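Local coordinates for pancreatic lipase related protein 2 (Equus caballus, PDB 1W52) that probably hydrolyses the ester bonds of galactolipids and triacylglycerols, as expected of a secreted lipase of the pancreatic family, at residues G169-T175 and S196-D202; Q235-C239 and K267-Y271. All blocks are in the same frame, centred on the assembly; numbering follows the deposited sequence.

Contact 1: residues G169-T175 and S196-D202; sequences GRVGRVT and SDAQFVD. With CA (calcium ion), chain E.
Two neighbouring parallel strands of the central alpha/beta-hydrolase sheet begin here, with Val-174 pairing with Val-201 and Thr-175 with Asp-202. Val-174 N donates to Phe-200 O at 3.0 Å, and Asp-202 N returns a bond to Val-174 O; ahead of the strands, Gln-199 N reaches Val-171 O. On one face CG1 of Val-174 rests on CB of Ala-198 at 3.4 Å and beside CG2 of Val-201, small apolar groups; Val-174 also packs on Ala-160 of helix 155-166. The other face carries the charged and hydroxyl groups. Arg-173 runs out extended, CG anti to the backbone N (chi1 -174°), alongside the Phe-200 ring, its guanidinium nearly parallel to that ring, and its NH2 meets Asp-202 OD2 at 2.6 Å in a salt bridge whose hydrogen bond is bent (129°) and weak. Asp-202 OD1 accepts Thr-175 OG1 at 2.6 Å through its syn lone pair, so an aspartate serves both partners. Carbonyl oxygens of Gly-310 and His-311 also hold the guanidinium, and His-149 bonds the threonine hydroxyl. Asp-197 grips a calcium ion with OD1 and OD2, each at 2.5 Å; the backbone O of Glu-189 and OD1 of Asp-194 also bind it.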
loop_
_atom_site.group_PDB
_atom_site.type_symbol
_atom_site.label_atom_id
_atom_site.label_comp_id
_atom_site.label_asym_id
_atom_site.label_seq_id
_atom_site.Cartn_x
_atom_site.Cartn_y
_atom_site.Cartn_z
ATOM N N GLY A 169 7.468 15.989 -15.407
ATOM C CA GLY A 169 7.429 15.938 -13.946
ATOM C C GLY A 169 6.768 17.108 -13.228
ATOM O O GLY A 169 7.078 17.385 -12.051
ATOM N N ARG A 170 5.824 17.753 -13.921
ATOM C CA ARG A 170 5.134 18.956 -13.445
ATOM C C ARG A 170 3.965 18.586 -12.541
ATOM O O ARG A 170 3.459 19.403 -11.794
ATOM C CB ARG A 170 4.648 19.829 -14.645
ATOM C CG ARG A 170 5.592 20.974 -15.064
ATOM C CD ARG A 170 6.098 21.806 -13.868
ATOM N NE ARG A 170 7.342 22.532 -14.121
ATOM C CZ ARG A 170 8.250 22.850 -13.188
ATOM N NH1 ARG A 170 8.078 22.509 -11.909
ATOM N NH2 ARG A 170 9.347 23.521 -13.543
ATOM N N VAL A 171 3.556 17.334 -12.638
ATOM C CA VAL A 171 2.408 16.789 -11.921
ATOM C C VAL A 171 2.805 16.491 -10.462
ATOM O O VAL A 171 3.831 15.909 -10.172
ATOM C CB VAL A 171 1.835 15.535 -12.665
ATOM C CG1 VAL A 171 2.970 14.723 -13.250
ATOM C CG2 VAL A 171 1.028 14.648 -11.763
ATOM N N GLY A 172 1.963 16.914 -9.540
ATOM C CA GLY A 172 2.337 16.972 -8.150
ATOM C C GLY A 172 2.545 15.641 -7.495
ATOM O O GLY A 172 3.357 15.516 -6.593
ATOM N N ARG A 173 1.783 14.643 -7.908
ATOM C CA ARG A 173 1.940 13.316 -7.327
ATOM C C ARG A 173 1.340 12.217 -8.153
ATOM O O ARG A 173 0.197 12.300 -8.622
ATOM C CB ARG A 173 1.275 13.279 -5.988
ATOM C CG ARG A 173 1.467 12.043 -5.199
ATOM C CD ARG A 173 0.552 12.063 -4.021
ATOM N NE ARG A 173 0.799 11.006 -3.058
ATOM C CZ ARG A 173 -0.096 10.609 -2.155
ATOM N NH1 ARG A 173 -1.287 11.186 -2.126
ATOM N NH2 ARG A 173 0.191 9.652 -1.273
ATOM N N VAL A 174 2.135 11.170 -8.302
ATOM C CA VAL A 174 1.657 9.915 -8.825
ATOM C C VAL A 174 1.998 8.895 -7.754
ATOM O O VAL A 174 3.070 8.937 -7.132
ATOM C CB VAL A 174 2.209 9.571 -10.248
ATOM C CG1 VAL A 174 3.653 9.706 -10.297
ATOM C CG2 VAL A 174 1.906 8.132 -10.617
ATOM N N THR A 175 1.017 8.046 -7.503
ATOM C CA THR A 175 1.095 6.965 -6.539
ATOM C C THR A 175 0.994 5.654 -7.299
ATOM O O THR A 175 0.060 5.438 -8.087
ATOM C CB THR A 175 -0.075 7.077 -5.580
ATOM O OG1 THR A 175 0.084 8.245 -4.738
ATOM C CG2 THR A 175 -0.081 5.890 -4.647
ATOM N N SER A 196 11.065 10.585 -11.124
ATOM C CA SER A 196 11.108 11.723 -12.010
ATOM C C SER A 196 9.773 11.984 -12.700
ATOM O O SER A 196 9.673 12.962 -13.433
ATOM C CB SER A 196 12.216 11.525 -13.079
ATOM O OG SER A 196 11.767 10.779 -14.222
ATOM N N ASP A 197 8.766 11.138 -12.536
ATOM C CA ASP A 197 7.582 11.342 -13.356
ATOM C C ASP A 197 6.626 12.298 -12.655
ATOM O O ASP A 197 5.655 12.778 -13.246
ATOM C CB ASP A 197 6.900 10.002 -13.718
ATOM C CG ASP A 197 7.832 9.031 -14.479
ATOM O OD1 ASP A 197 8.531 9.416 -15.465
ATOM O OD2 ASP A 197 7.917 7.836 -14.163
ATOM N N ALA A 198 6.903 12.568 -11.377
ATOM C CA ALA A 198 6.100 13.531 -10.608
ATOM C C ALA A 198 6.941 14.239 -9.575
ATOM O O ALA A 198 8.073 13.850 -9.328
ATOM C CB ALA A 198 4.924 12.888 -9.978
ATOM N N GLN A 199 6.402 15.310 -9.010
ATOM C CA GLN A 199 7.113 16.023 -7.969
ATOM C C GLN A 199 7.265 15.100 -6.790
ATOM O O GLN A 199 8.211 15.183 -6.014
ATOM C CB GLN A 199 6.355 17.283 -7.553
ATOM C CG GLN A 199 6.120 18.302 -8.691
ATOM C CD GLN A 199 7.349 19.113 -9.028
ATOM O OE1 GLN A 199 8.477 18.656 -8.894
ATOM N NE2 GLN A 199 7.118 20.334 -9.477
ATOM N N PHE A 200 6.302 14.193 -6.673
ATOM C CA PHE A 200 6.270 13.191 -5.620
ATOM C C PHE A 200 5.677 11.887 -6.133
ATOM O O PHE A 200 4.516 11.863 -6.619
ATOM C CB PHE A 200 5.391 13.688 -4.511
ATOM C CG PHE A 200 5.305 12.761 -3.350
ATOM C CD1 PHE A 200 6.447 12.129 -2.831
ATOM C CD2 PHE A 200 4.066 12.508 -2.739
ATOM C CE1 PHE A 200 6.354 11.294 -1.708
ATOM C CE2 PHE A 200 3.998 11.670 -1.610
ATOM C CZ PHE A 200 5.145 11.076 -1.111
ATOM N N VAL A 201 6.461 10.814 -5.970
ATOM C CA VAL A 201 6.048 9.452 -6.305
ATOM C C VAL A 201 6.143 8.603 -5.048
ATOM O O VAL A 201 7.212 8.483 -4.423
ATOM C CB VAL A 201 6.953 8.799 -7.418
ATOM C CG1 VAL A 201 6.462 7.398 -7.796
ATOM C CG2 VAL A 201 7.047 9.667 -8.708
ATOM N N ASP A 202 5.033 7.981 -4.712
ATOM C CA ASP A 202 5.008 7.041 -3.600
ATOM C C ASP A 202 4.503 5.684 -4.076
ATOM O O ASP A 202 3.533 5.589 -4.809
ATOM C CB ASP A 202 4.097 7.541 -2.481
ATOM C CG ASP A 202 2.694 7.896 -2.978
ATOM O OD1 ASP A 202 2.574 8.383 -4.150
ATOM O OD2 ASP A 202 1.675 7.715 -2.268
HETATM CA CA CA E . 9.416 7.173 -16.026
#

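Contact 2: residues Q235-C239 and K267-Y271; sequences QMPGC and KSFEY
Lys-267 and Met-236 run antiparallel alongside each other where a loop lies against helix 257-277. From the helix, CB of Lys-267 meets CG of Met-236 at 3.7 Å, and its CG touches both CB of Met-236 and SG of Cys-239. The chain bends at chi2 (-74°), which turns it along the loop, and CE comes within 3.2 Å of Pro-237 O. The ammonium nitrogen NZ ends 3.8 Å from Cys-239 SG, a van der Waals neighbour. A long aliphatic chain suits this place because its methylenes do most of the touching while the ammonium end reaches the turn at Gly-238 and Cys-239. Cut back to an alanine, this side chain would probably keep only its CB on Met-236 and leave a gap beside Pro-237 O and Cys-239 SG.

The loop segment is a type II beta turn from Met-236 to Cys-239, closed by a weak bond from Cys-239 N to Met-236 O. Gly-238 fills the third position of the turn, where its positive phi would press a side chain against the preceding carbonyl. A disulfide from Cys-239 to Cys-263 ties the turn covalently to the same helix.

One helical turn beyond the lysine, Tyr-271 makes a Met-aromatic contact: SD of Met-236 lies at the edge of the ring, in its plane, 5.0 Å from the centroid and 3.2 Å from OH. That hydroxyl also nears Met-236 CB, and Thr-331 gives it a weak hydrogen bond partner. Methionine suits this position, its flexible thioether bent at chi2 to set SD at the ring edge, while CE leads away from it.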
loop_
_atom_site.group_PDB
_atom_site.type_symbol
_atom_site.label_atom_id
_atom_site.label_comp_id
_atom_site.label_asym_id
_atom_site.label_seq_id
_atom_site.Cartn_x
_atom_site.Cartn_y
_atom_site.Cartn_z
ATOM N N GLN A 235 4.241 -11.347 0.651
ATOM C CA GLN A 235 3.140 -12.228 0.961
ATOM C C GLN A 235 2.263 -11.488 1.922
ATOM O O GLN A 235 2.650 -11.146 2.984
ATOM C CB GLN A 235 3.647 -13.552 1.542
ATOM C CG GLN A 235 4.465 -14.470 0.487
ATOM C CD GLN A 235 5.418 -15.580 1.138
ATOM O OE1 GLN A 235 5.487 -15.724 2.368
ATOM N NE2 GLN A 235 6.120 -16.339 0.288
ATOM N N MET A 236 1.081 -11.157 1.484
ATOM C CA MET A 236 0.204 -10.313 2.240
ATOM C C MET A 236 -0.668 -11.280 3.021
ATOM O O MET A 236 -1.072 -12.278 2.477
ATOM C CB MET A 236 -0.708 -9.458 1.321
ATOM C CG MET A 236 -0.039 -8.434 0.468
ATOM S SD MET A 236 1.086 -7.411 1.381
ATOM C CE MET A 236 2.685 -8.147 1.017
ATOM N N PRO A 237 -0.959 -10.954 4.278
ATOM C CA PRO A 237 -1.944 -11.647 5.083
ATOM C C PRO A 237 -3.299 -11.550 4.489
ATOM O O PRO A 237 -3.661 -10.455 3.993
ATOM C CB PRO A 237 -1.919 -10.853 6.380
ATOM C CG PRO A 237 -0.547 -10.421 6.436
ATOM C CD PRO A 237 -0.325 -9.894 5.065
ATOM N N GLY A 238 -4.035 -12.661 4.583
ATOM C CA GLY A 238 -5.379 -12.779 4.067
ATOM C C GLY A 238 -5.352 -13.556 2.766
ATOM O O GLY A 238 -6.380 -14.012 2.276
ATOM N N CYS A 239 -4.173 -13.662 2.183
ATOM C CA CYS A 239 -4.000 -14.301 0.901
ATOM C C CYS A 239 -3.322 -15.623 1.143
ATOM O O CYS A 239 -2.535 -15.743 2.080
ATOM C CB CYS A 239 -3.080 -13.463 0.007
ATOM S SG CYS A 239 -3.700 -11.844 -0.382
ATOM N N LYS A 267 -3.832 -6.406 -3.034
ATOM C CA LYS A 267 -3.897 -5.810 -1.719
ATOM C C LYS A 267 -3.367 -4.349 -1.754
ATOM O O LYS A 267 -3.712 -3.528 -0.944
ATOM C CB LYS A 267 -3.137 -6.675 -0.698
ATOM C CG LYS A 267 -3.875 -7.982 -0.180
ATOM C CD LYS A 267 -5.034 -7.704 0.815
ATOM C CE LYS A 267 -5.360 -8.946 1.728
ATOM N NZ LYS A 267 -6.478 -9.755 1.235
ATOM N N SER A 268 -2.534 -4.036 -2.725
ATOM C CA SER A 268 -2.046 -2.709 -2.906
ATOM C C SER A 268 -3.165 -1.684 -2.979
ATOM O O SER A 268 -3.106 -0.664 -2.302
ATOM C CB SER A 268 -1.208 -2.676 -4.182
ATOM O OG SER A 268 -1.994 -2.901 -5.337
ATOM N N PHE A 269 -4.170 -1.921 -3.802
ATOM C CA PHE A 269 -5.297 -0.962 -3.857
ATOM C C PHE A 269 -6.340 -1.116 -2.744
ATOM O O PHE A 269 -7.242 -0.310 -2.594
ATOM C CB PHE A 269 -5.996 -0.907 -5.240
ATOM C CG PHE A 269 -6.879 -2.067 -5.547
ATOM C CD1 PHE A 269 -8.074 -2.240 -4.887
ATOM C CD2 PHE A 269 -6.535 -2.965 -6.556
ATOM C CE1 PHE A 269 -8.918 -3.305 -5.222
ATOM C CE2 PHE A 269 -7.375 -4.006 -6.885
ATOM C CZ PHE A 269 -8.569 -4.170 -6.222
ATOM N N GLU A 270 -6.204 -2.180 -2.002
ATOM C CA GLU A 270 -7.053 -2.429 -0.905
ATOM C C GLU A 270 -6.523 -1.576 0.191
ATOM O O GLU A 270 -7.227 -0.742 0.717
ATOM C CB GLU A 270 -6.933 -3.881 -0.532
ATOM C CG GLU A 270 -7.443 -4.816 -1.599
ATOM C CD GLU A 270 -8.866 -4.989 -1.356
ATOM O OE1 GLU A 270 -9.570 -3.981 -1.485
ATOM O OE2 GLU A 270 -9.245 -6.068 -0.930
ATOM N N TYR A 271 -5.259 -1.765 0.522
ATOM C CA TYR A 271 -4.697 -1.028 1.603
ATOM C C TYR A 271 -4.883 0.462 1.312
ATOM O O TYR A 271 -5.312 1.242 2.174
ATOM C CB TYR A 271 -3.228 -1.335 1.763
ATOM C CG TYR A 271 -2.864 -2.769 2.051
ATOM C CD1 TYR A 271 -3.730 -3.641 2.664
ATOM C CD2 TYR A 271 -1.612 -3.249 1.718
ATOM C CE1 TYR A 271 -3.360 -4.961 2.907
ATOM C CE2 TYR A 271 -1.237 -4.572 1.963
ATOM C CZ TYR A 271 -2.113 -5.421 2.555
ATOM O OH TYR A 271 -1.737 -6.730 2.803
#

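How the contacts relate
Contacts 1 and 2 belong to the same lipase domain but do not touch: their centres lie about 24 Å apart and their nearest atoms about 8 Å. Contact 1 joins two strands of the central sheet and comes earlier in the chain than contact 2. The predicted triad of Ser-154, Asp-178 and His-265 connects them in the fold: strand 173-177 runs on from contact 1 towards Asp-178, while His-265 lies two residues ahead of Lys-267 on the helix of contact 2. The side chain of Lys-267 is about 7 Å from that of His-265. Leu-177, on the strand that contact 1 begins, touches Ser-268 and Phe-269. A bound detergent molecule lies about 11 Å from the side chain of Cys-239.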